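Long-range contacts in Lmo1076 protein (Listeria monocytogenes serovar 1/2a, PDB 5JQC), which is a putative secreted autolysin, probably an amidase acting on the cell wall, of which this chain is the part with three SH3-like GW domains: residues Y38-A46 with G69-V77; I194-S204 with N215-N224. All coordinates share one frame; numbering follows the deposited sequence.

Interaction 1: Y38-A46 with G69-V77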
loop_
_atom_site.group_PDB
_atom_site.type_symbol
_atom_site.label_atom_id
_atom_site.label_comp_id
_atom_site.label_asym_id
_atom_site.label_seq_id
_atom_site.Cartn_x
_atom_site.Cartn_y
_atom_site.Cartn_z
ATOM N N TYR A 38 36.343 10.974 0.389
ATOM C CA TYR A 38 37.120 12.071 0.946
ATOM C C TYR A 38 36.519 12.493 2.281
ATOM O O TYR A 38 35.337 12.267 2.555
ATOM C CB TYR A 38 37.182 13.261 -0.029
ATOM C CG TYR A 38 37.820 12.918 -1.370
ATOM C CD1 TYR A 38 37.062 12.386 -2.414
ATOM C CD2 TYR A 38 39.183 13.122 -1.589
ATOM C CE1 TYR A 38 37.645 12.067 -3.643
ATOM C CE2 TYR A 38 39.774 12.807 -2.815
ATOM C CZ TYR A 38 39.000 12.276 -3.835
ATOM O OH TYR A 38 39.575 11.954 -5.052
ATOM N N SER A 39 37.360 13.088 3.128
ATOM C CA SER A 39 36.862 13.622 4.386
ATOM C C SER A 39 35.855 14.739 4.156
ATOM O O SER A 39 35.017 15.007 5.024
ATOM C CB SER A 39 38.026 14.126 5.241
ATOM O OG SER A 39 38.641 15.269 4.668
ATOM N N GLY A 40 35.926 15.410 3.009
ATOM C CA GLY A 40 35.024 16.501 2.715
ATOM C C GLY A 40 34.706 16.542 1.241
ATOM O O GLY A 40 35.188 15.703 0.479
ATOM N N ILE A 41 33.873 17.499 0.835
ATOM C CA ILE A 41 33.632 17.725 -0.579
ATOM C C ILE A 41 34.973 17.867 -1.278
ATOM O O ILE A 41 35.832 18.646 -0.847
ATOM C CB ILE A 41 32.767 18.977 -0.773
ATOM C CG1 ILE A 41 31.416 18.808 -0.079
ATOM C CG2 ILE A 41 32.562 19.272 -2.247
ATOM C CD1 ILE A 41 30.690 20.121 0.151
ATOM N N TYR A 42 35.154 17.121 -2.368
ATOM C CA TYR A 42 36.466 16.989 -2.989
ATOM C C TYR A 42 37.114 18.339 -3.295
ATOM O O TYR A 42 36.472 19.268 -3.800
ATOM C CB TYR A 42 36.345 16.170 -4.259
ATOM C CG TYR A 42 37.615 16.101 -5.072
ATOM C CD1 TYR A 42 38.734 15.439 -4.584
ATOM C CD2 TYR A 42 37.684 16.674 -6.339
ATOM C CE1 TYR A 42 39.898 15.354 -5.332
ATOM C CE2 TYR A 42 38.844 16.597 -7.103
ATOM C CZ TYR A 42 39.948 15.933 -6.592
ATOM O OH TYR A 42 41.105 15.856 -7.340
ATOM N N ASN A 43 38.400 18.438 -2.948
ATOM C CA ASN A 43 39.275 19.544 -3.347
ATOM C C ASN A 43 38.774 20.900 -2.840
ATOM O O ASN A 43 38.918 21.931 -3.507
ATOM C CB ASN A 43 39.478 19.575 -4.864
ATOM C CG ASN A 43 40.653 20.449 -5.258
ATOM O OD1 ASN A 43 41.646 20.501 -4.537
ATOM N ND2 ASN A 43 40.532 21.174 -6.373
ATOM N N THR A 44 38.193 20.901 -1.641
ATOM C CA THR A 44 37.796 22.128 -0.970
ATOM C C THR A 44 38.756 22.524 0.146
ATOM O O THR A 44 38.708 23.671 0.609
ATOM C CB THR A 44 36.376 21.978 -0.408
ATOM O OG1 THR A 44 36.333 20.833 0.452
ATOM C CG2 THR A 44 35.397 21.753 -1.549
ATOM N N SER A 45 39.630 21.614 0.570
ATOM C CA SER A 45 40.676 21.890 1.548
ATOM C C SER A 45 41.803 20.885 1.329
ATOM O O SER A 45 41.705 19.974 0.500
ATOM C CB SER A 45 40.146 21.800 2.983
ATOM O OG SER A 45 39.743 20.464 3.256
ATOM N N ALA A 46 42.887 21.068 2.088
ATOM C CA ALA A 46 43.974 20.094 2.070
ATOM C C ALA A 46 43.470 18.709 2.462
ATOM O O ALA A 46 43.811 17.707 1.821
ATOM C CB ALA A 46 45.097 20.549 3.007
ATOM N N GLY A 69 26.837 18.557 -1.614
ATOM C CA GLY A 69 27.532 19.814 -1.834
ATOM C C GLY A 69 28.109 19.872 -3.236
ATOM O O GLY A 69 28.547 18.847 -3.777
ATOM N N THR A 70 28.094 21.046 -3.854
ATOM C CA THR A 70 28.557 21.176 -5.224
ATOM C C THR A 70 29.776 22.082 -5.281
ATOM O O THR A 70 29.945 22.973 -4.443
ATOM C CB THR A 70 27.453 21.718 -6.145
ATOM O OG1 THR A 70 27.156 23.083 -5.817
ATOM C CG2 THR A 70 26.200 20.869 -6.011
ATOM N N THR A 71 30.650 21.801 -6.243
ATOM C CA THR A 71 31.700 22.719 -6.658
ATOM C C THR A 71 31.691 22.772 -8.173
ATOM O O THR A 71 30.934 22.042 -8.826
ATOM C CB THR A 71 33.089 22.278 -6.188
ATOM O OG1 THR A 71 33.587 21.277 -7.081
ATOM C CG2 THR A 71 33.052 21.698 -4.793
ATOM N N SER A 72 32.576 23.584 -8.744
ATOM C CA SER A 72 32.725 23.636 -10.192
ATOM C C SER A 72 33.000 22.267 -10.829
ATOM O O SER A 72 32.756 22.086 -12.032
ATOM C CB SER A 72 33.838 24.620 -10.515
ATOM O OG SER A 72 33.956 24.817 -11.906
ATOM N N ARG A 73 33.488 21.290 -10.065
ATOM C CA ARG A 73 33.824 20.009 -10.669
ATOM C C ARG A 73 32.721 18.961 -10.564
ATOM O O ARG A 73 32.834 17.926 -11.225
ATOM C CB ARG A 73 35.101 19.441 -10.047
ATOM C CG ARG A 73 36.336 20.279 -10.324
ATOM C CD ARG A 73 37.511 19.747 -9.519
ATOM N NE ARG A 73 38.667 20.627 -9.640
ATOM C CZ ARG A 73 39.553 20.554 -10.636
ATOM N NH1 ARG A 73 40.578 21.391 -10.689
ATOM N NH2 ARG A 73 39.414 19.641 -11.578
ATOM N N GLY A 74 31.676 19.181 -9.762
ATOM C CA GLY A 74 30.589 18.214 -9.661
ATOM C C GLY A 74 29.889 18.320 -8.314
ATOM O O GLY A 74 30.065 19.296 -7.585
ATOM N N THR A 75 29.100 17.287 -8.005
ATOM C CA THR A 75 28.348 17.189 -6.757
ATOM C C THR A 75 28.893 16.035 -5.935
ATOM O O THR A 75 29.007 14.916 -6.439
ATOM C CB THR A 75 26.854 16.974 -7.015
ATOM O OG1 THR A 75 26.322 18.126 -7.679
ATOM C CG2 THR A 75 26.103 16.775 -5.706
ATOM N N TRP A 76 29.245 16.315 -4.680
ATOM C CA TRP A 76 29.696 15.301 -3.736
ATOM C C TRP A 76 28.650 15.122 -2.640
ATOM O O TRP A 76 28.069 16.105 -2.169
ATOM C CB TRP A 76 31.067 15.688 -3.144
ATOM C CG TRP A 76 32.157 15.303 -4.084
ATOM C CD1 TRP A 76 32.899 14.157 -4.052
ATOM C CD2 TRP A 76 32.573 16.017 -5.253
ATOM N NE1 TRP A 76 33.763 14.122 -5.115
ATOM C CE2 TRP A 76 33.586 15.254 -5.867
ATOM C CE3 TRP A 76 32.200 17.236 -5.831
ATOM C CZ2 TRP A 76 34.239 15.673 -7.025
ATOM C CZ3 TRP A 76 32.845 17.646 -6.983
ATOM C CH2 TRP A 76 33.853 16.867 -7.569
ATOM N N VAL A 77 28.407 13.871 -2.240
ATOM C CA VAL A 77 27.403 13.562 -1.227
ATOM C C VAL A 77 28.043 12.797 -0.069
ATOM O O VAL A 77 28.905 11.934 -0.270
ATOM C CB VAL A 77 26.212 12.771 -1.831
ATOM C CG1 VAL A 77 25.642 13.509 -3.034
ATOM C CG2 VAL A 77 26.596 11.355 -2.215
HETATM O O HOH W 1 35.707 20.154 -6.442
#
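In the first GW domain, a turn at Ile41 to Thr44 lays Tyr42 against Trp76 of a beta hairpin. Tyr42 CB sits over one face of the indole, 3.3 Å from Trp76 CE2. It makes a CH-pi contact with the five-membered ring, 27° off the normal. With CG anti to the backbone N (chi1 173°), the phenol of Tyr42 runs alongside the indole, pointing the same way. The two rings meet obliquely, with planes at 32°.

The hairpin belongs to the antiparallel sheet of this SH3-like fold. Its strands 62-71 and 74-81 are joined by a type I turn from Thr71 to Gly74. The other side of the contact is a type II turn in the loop after strand 36-37. Ile41 reaches the hairpin with two branches. Ile41 CG2 meets Thr71 CG2 at 3.6 Å, and Ile41 CD1 lies 3.7 Å from Gly69 CA. Ile41 and Trp76 also touch Trp88 of strand 84-90.

No direct hydrogen bond joins the segments. One water donates to Tyr42 O at 2.9 Å and accepts from Thr71 OG1. Thr71 OG1 also accepts from Arg73 N in an ST turn. Arg73 NE and Asn43 ND2 both bond to Asp15 OD2, Arg73 as a salt bridge.

Interaction 2: I194-S204 with N215-N224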
loop_
_atom_site.group_PDB
_atom_site.type_symbol
_atom_site.label_atom_id
_atom_site.label_comp_id
_atom_site.label_asym_id
_atom_site.label_seq_id
_atom_site.Cartn_x
_atom_site.Cartn_y
_atom_site.Cartn_z
ATOM N N ILE A 194 -43.728 -6.121 0.993
ATOM C CA ILE A 194 -42.835 -6.043 -0.156
ATOM C C ILE A 194 -43.663 -5.868 -1.422
ATOM O O ILE A 194 -44.635 -6.600 -1.654
ATOM C CB ILE A 194 -41.954 -7.301 -0.243
ATOM C CG1 ILE A 194 -40.968 -7.353 0.924
ATOM C CG2 ILE A 194 -41.212 -7.347 -1.566
ATOM C CD1 ILE A 194 -40.161 -8.627 0.945
ATOM N N LEU A 195 -43.283 -4.895 -2.245
ATOM C CA LEU A 195 -43.931 -4.651 -3.527
ATOM C C LEU A 195 -42.849 -4.361 -4.558
ATOM O O LEU A 195 -41.990 -3.501 -4.330
ATOM C CB LEU A 195 -44.942 -3.495 -3.435
ATOM C CG LEU A 195 -46.199 -3.677 -2.559
ATOM C CD1 LEU A 195 -46.966 -2.361 -2.397
ATOM C CD2 LEU A 195 -47.122 -4.775 -3.099
ATOM N N ASN A 196 -42.890 -5.095 -5.672
ATOM C CA ASN A 196 -41.933 -5.010 -6.787
ATOM C C ASN A 196 -40.485 -4.982 -6.280
ATOM O O ASN A 196 -39.794 -3.959 -6.288
ATOM C CB ASN A 196 -42.234 -3.809 -7.698
ATOM C CG ASN A 196 -42.549 -4.222 -9.148
ATOM O OD1 ASN A 196 -42.130 -5.284 -9.614
ATOM N ND2 ASN A 196 -43.286 -3.370 -9.861
ATOM N N ALA A 197 -40.047 -6.164 -5.844
ATOM C CA ALA A 197 -38.679 -6.396 -5.402
ATOM C C ALA A 197 -37.883 -7.240 -6.394
ATOM O O ALA A 197 -36.799 -7.727 -6.052
ATOM C CB ALA A 197 -38.673 -7.064 -4.030
ATOM N N ASP A 198 -38.409 -7.438 -7.611
ATOM C CA ASP A 198 -37.693 -8.224 -8.615
ATOM C C ASP A 198 -36.322 -7.626 -8.907
ATOM O O ASP A 198 -35.337 -8.359 -9.063
ATOM C CB ASP A 198 -38.511 -8.312 -9.908
ATOM C CG ASP A 198 -39.976 -8.648 -9.667
ATOM O OD1 ASP A 198 -40.603 -8.013 -8.792
ATOM O OD2 ASP A 198 -40.499 -9.547 -10.362
ATOM N N LYS A 199 -36.240 -6.290 -8.963
ATOM C CA LYS A 199 -35.011 -5.579 -9.299
ATOM C C LYS A 199 -33.918 -5.742 -8.252
ATOM O O LYS A 199 -32.750 -5.468 -8.560
ATOM C CB LYS A 199 -35.299 -4.078 -9.514
ATOM C CG LYS A 199 -36.310 -3.420 -8.545
ATOM C CD LYS A 199 -36.233 -1.864 -8.562
ATOM C CE LYS A 199 -36.594 -1.224 -9.910
ATOM N NZ LYS A 199 -38.064 -0.914 -10.133
ATOM N N HIS A 200 -34.257 -6.175 -7.039
ATOM C CA HIS A 200 -33.309 -6.272 -5.942
ATOM C C HIS A 200 -33.046 -7.728 -5.586
ATOM O O HIS A 200 -33.788 -8.637 -5.959
ATOM C CB HIS A 200 -33.827 -5.507 -4.727
ATOM C CG HIS A 200 -34.192 -4.091 -5.030
ATOM N ND1 HIS A 200 -35.487 -3.698 -5.286
ATOM C CD2 HIS A 200 -33.430 -2.978 -5.132
ATOM C CE1 HIS A 200 -35.510 -2.396 -5.507
ATOM N NE2 HIS A 200 -34.275 -1.937 -5.430
ATOM N N GLY A 201 -31.957 -7.939 -4.856
ATOM C CA GLY A 201 -31.639 -9.266 -4.364
ATOM C C GLY A 201 -31.633 -9.402 -2.844
ATOM O O GLY A 201 -31.546 -8.418 -2.101
ATOM N N VAL A 202 -31.716 -10.646 -2.387
ATOM C CA VAL A 202 -31.655 -11.010 -0.979
ATOM C C VAL A 202 -30.260 -11.560 -0.702
ATOM O O VAL A 202 -29.810 -12.486 -1.389
ATOM C CB VAL A 202 -32.736 -12.056 -0.637
ATOM C CG1 VAL A 202 -32.653 -12.480 0.822
ATOM C CG2 VAL A 202 -34.131 -11.539 -0.984
ATOM N N TYR A 203 -29.583 -11.004 0.302
ATOM C CA TYR A 203 -28.230 -11.398 0.667
ATOM C C TYR A 203 -28.176 -11.961 2.083
ATOM O O TYR A 203 -28.960 -11.574 2.962
ATOM C CB TYR A 203 -27.300 -10.214 0.534
ATOM C CG TYR A 203 -27.338 -9.667 -0.867
ATOM C CD1 TYR A 203 -28.269 -8.699 -1.225
ATOM C CD2 TYR A 203 -26.482 -10.159 -1.852
ATOM C CE1 TYR A 203 -28.326 -8.210 -2.517
ATOM C CE2 TYR A 203 -26.533 -9.678 -3.162
ATOM C CZ TYR A 203 -27.460 -8.711 -3.483
ATOM O OH TYR A 203 -27.528 -8.240 -4.765
ATOM N N SER A 204 -27.237 -12.886 2.302
ATOM C CA SER A 204 -27.071 -13.468 3.635
ATOM C C SER A 204 -26.524 -12.462 4.654
ATOM O O SER A 204 -26.809 -12.580 5.855
ATOM C CB SER A 204 -26.157 -14.684 3.561
ATOM O OG SER A 204 -24.834 -14.294 3.296
ATOM N N ASN A 215 -22.971 -12.129 -3.303
ATOM C CA ASN A 215 -23.858 -12.771 -4.267
ATOM C C ASN A 215 -25.206 -13.144 -3.665
ATOM O O ASN A 215 -25.275 -13.822 -2.634
ATOM C CB ASN A 215 -23.214 -14.016 -4.860
ATOM C CG ASN A 215 -22.474 -13.712 -6.130
ATOM O OD1 ASN A 215 -21.284 -13.403 -6.094
ATOM N ND2 ASN A 215 -23.184 -13.754 -7.268
ATOM N N LYS A 216 -26.270 -12.748 -4.367
ATOM C CA LYS A 216 -27.631 -12.902 -3.881
ATOM C C LYS A 216 -27.974 -14.366 -3.628
ATOM O O LYS A 216 -27.438 -15.281 -4.257
ATOM C CB LYS A 216 -28.628 -12.270 -4.867
ATOM C CG LYS A 216 -28.809 -12.969 -6.220
ATOM C CD LYS A 216 -29.469 -12.034 -7.254
ATOM C CE LYS A 216 -28.501 -10.928 -7.720
ATOM N NZ LYS A 216 -29.080 -10.007 -8.749
ATOM N N LEU A 217 -28.851 -14.573 -2.643
ATOM C CA LEU A 217 -29.454 -15.877 -2.419
ATOM C C LEU A 217 -30.672 -16.079 -3.309
ATOM O O LEU A 217 -30.974 -17.216 -3.688
ATOM C CB LEU A 217 -29.838 -16.028 -0.949
ATOM C CG LEU A 217 -28.689 -16.001 0.058
ATOM C CD1 LEU A 217 -29.235 -15.896 1.477
ATOM C CD2 LEU A 217 -27.808 -17.238 -0.108
ATOM N N SER A 218 -31.366 -14.994 -3.651
ATOM C CA SER A 218 -32.473 -14.995 -4.605
ATOM C C SER A 218 -32.780 -13.543 -4.961
ATOM O O SER A 218 -32.130 -12.611 -4.472
ATOM C CB SER A 218 -33.715 -15.691 -4.041
ATOM O OG SER A 218 -34.414 -14.834 -3.158
ATOM N N THR A 219 -33.777 -13.357 -5.819
ATOM C CA THR A 219 -34.338 -12.030 -6.014
ATOM C C THR A 219 -35.512 -11.830 -5.059
ATOM O O THR A 219 -36.091 -12.789 -4.537
ATOM C CB THR A 219 -34.785 -11.813 -7.466
ATOM O OG1 THR A 219 -35.716 -12.835 -7.851
ATOM C CG2 THR A 219 -33.576 -11.829 -8.400
ATOM N N GLY A 220 -35.839 -10.561 -4.813
ATOM C CA GLY A 220 -37.003 -10.240 -4.005
ATOM C C GLY A 220 -38.334 -10.455 -4.695
ATOM O O GLY A 220 -39.380 -10.260 -4.063
ATOM N N ALA A 221 -38.309 -10.842 -5.980
ATOM C CA ALA A 221 -39.534 -11.124 -6.719
ATOM C C ALA A 221 -40.386 -12.158 -6.002
ATOM O O ALA A 221 -41.607 -11.994 -5.906
ATOM C CB ALA A 221 -39.201 -11.597 -8.140
ATOM N N LYS A 222 -39.751 -13.204 -5.463
ATOM C CA LYS A 222 -40.474 -14.293 -4.816
ATOM C C LYS A 222 -41.325 -13.805 -3.641
ATOM O O LYS A 222 -42.356 -14.409 -3.334
ATOM C CB LYS A 222 -39.471 -15.370 -4.380
ATOM C CG LYS A 222 -39.986 -16.355 -3.346
ATOM C CD LYS A 222 -39.056 -17.545 -3.217
ATOM C CE LYS A 222 -37.632 -17.124 -2.928
ATOM N NZ LYS A 222 -36.742 -18.315 -2.830
ATOM N N TYR A 223 -40.939 -12.704 -2.993
ATOM C CA TYR A 223 -41.632 -12.225 -1.802
ATOM C C TYR A 223 -42.570 -11.058 -2.092
ATOM O O TYR A 223 -42.841 -10.248 -1.198
ATOM C CB TYR A 223 -40.622 -11.820 -0.726
ATOM C CG TYR A 223 -39.586 -12.871 -0.393
ATOM C CD1 TYR A 223 -38.357 -12.883 -1.036
ATOM C CD2 TYR A 223 -39.835 -13.846 0.570
ATOM C CE1 TYR A 223 -37.407 -13.834 -0.743
ATOM C CE2 TYR A 223 -38.890 -14.806 0.873
ATOM C CZ TYR A 223 -37.675 -14.792 0.211
ATOM O OH TYR A 223 -36.725 -15.744 0.498
ATOM N N ASN A 224 -43.081 -10.950 -3.313
ATOM C CA ASN A 224 -43.892 -9.794 -3.666
ATOM C C ASN A 224 -45.290 -9.883 -3.069
ATOM O O ASN A 224 -45.856 -10.970 -2.907
ATOM C CB ASN A 224 -43.985 -9.642 -5.179
ATOM C CG ASN A 224 -42.773 -8.962 -5.755
ATOM O OD1 ASN A 224 -42.173 -8.094 -5.116
ATOM N ND2 ASN A 224 -42.395 -9.354 -6.964
#
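Asp198 meets Ala221 and Asn224 where two loop segments of the third GW domain, an SH3-like unit, run antiparallel. Regular strand pairing is short and weakly bonded, at about 201-202 and 218-219. Asp198 stands in a type I turn from Ala197 to His200. Asp198 CB touches Ala221 CB at 3.8 Å. Its CG is beside the backbone N (chi1 -46°), which puts Asp198 CG 3.4 Å from that same Ala221 CB. Asp198 OD2 rests 3.3 Å from Ala221 CB. Asp198 OD1 accepts from Asn224 ND2 at 2.9 Å. The donor stands above the carboxylate plane, 36° out of it, yet OD1 lies close to the plane of the amide.

The other end of that amide is also used. Asn224 OD1 takes the N-H of Ala197 at 3.0 Å, in the carbonyl plane and on a lone pair. The two bonds fix the rotation of the amide and tie the start of the turn to Asn224, just past the 3-10 segment 221-222.

Backbone bonds carry the contact onward. Gly220 N donates to His200 O, Val202 N to Ser218 O, and Leu217 N to Val202 O. On the inner side, Ile194 lies alongside Tyr223, with Ile194 CD1 3.6 Å from Tyr223 CB. Val202 CG2 approaches Tyr223 CE1 at 4.0 Å. Ile194 and Val202 also touch Met254 of strand 249-255, and the Tyr223 ring makes a T-shaped pair with Phe244. Toward the far end, the Tyr203 side chain passes Lys216 at a slant, with Tyr203 CE2 3.7 Å from Lys216 CB.

Interactions 1 and 2 lie in different GW domains, the first and the third, on opposite sides of the chain's centre. Their nearest atoms are about 54 Å apart, so each serves its own domain. Both are partly buried, and both use a loop of the SH3-like fold. Interaction 1 sets its loop on a hairpin of the main sheet. It works through side chains, with buried Ile41 and Trp76 packing against a partly exposed Tyr42, and a single bridging water. Interaction 2 pairs two loop segments with each other. Direct hydrogen bonds, from the backbone and from the Asn224 side chain, carry much of it. Ile194 and Val202 pack toward the sheet, while Asp198 and Leu217 lie exposed at the surface.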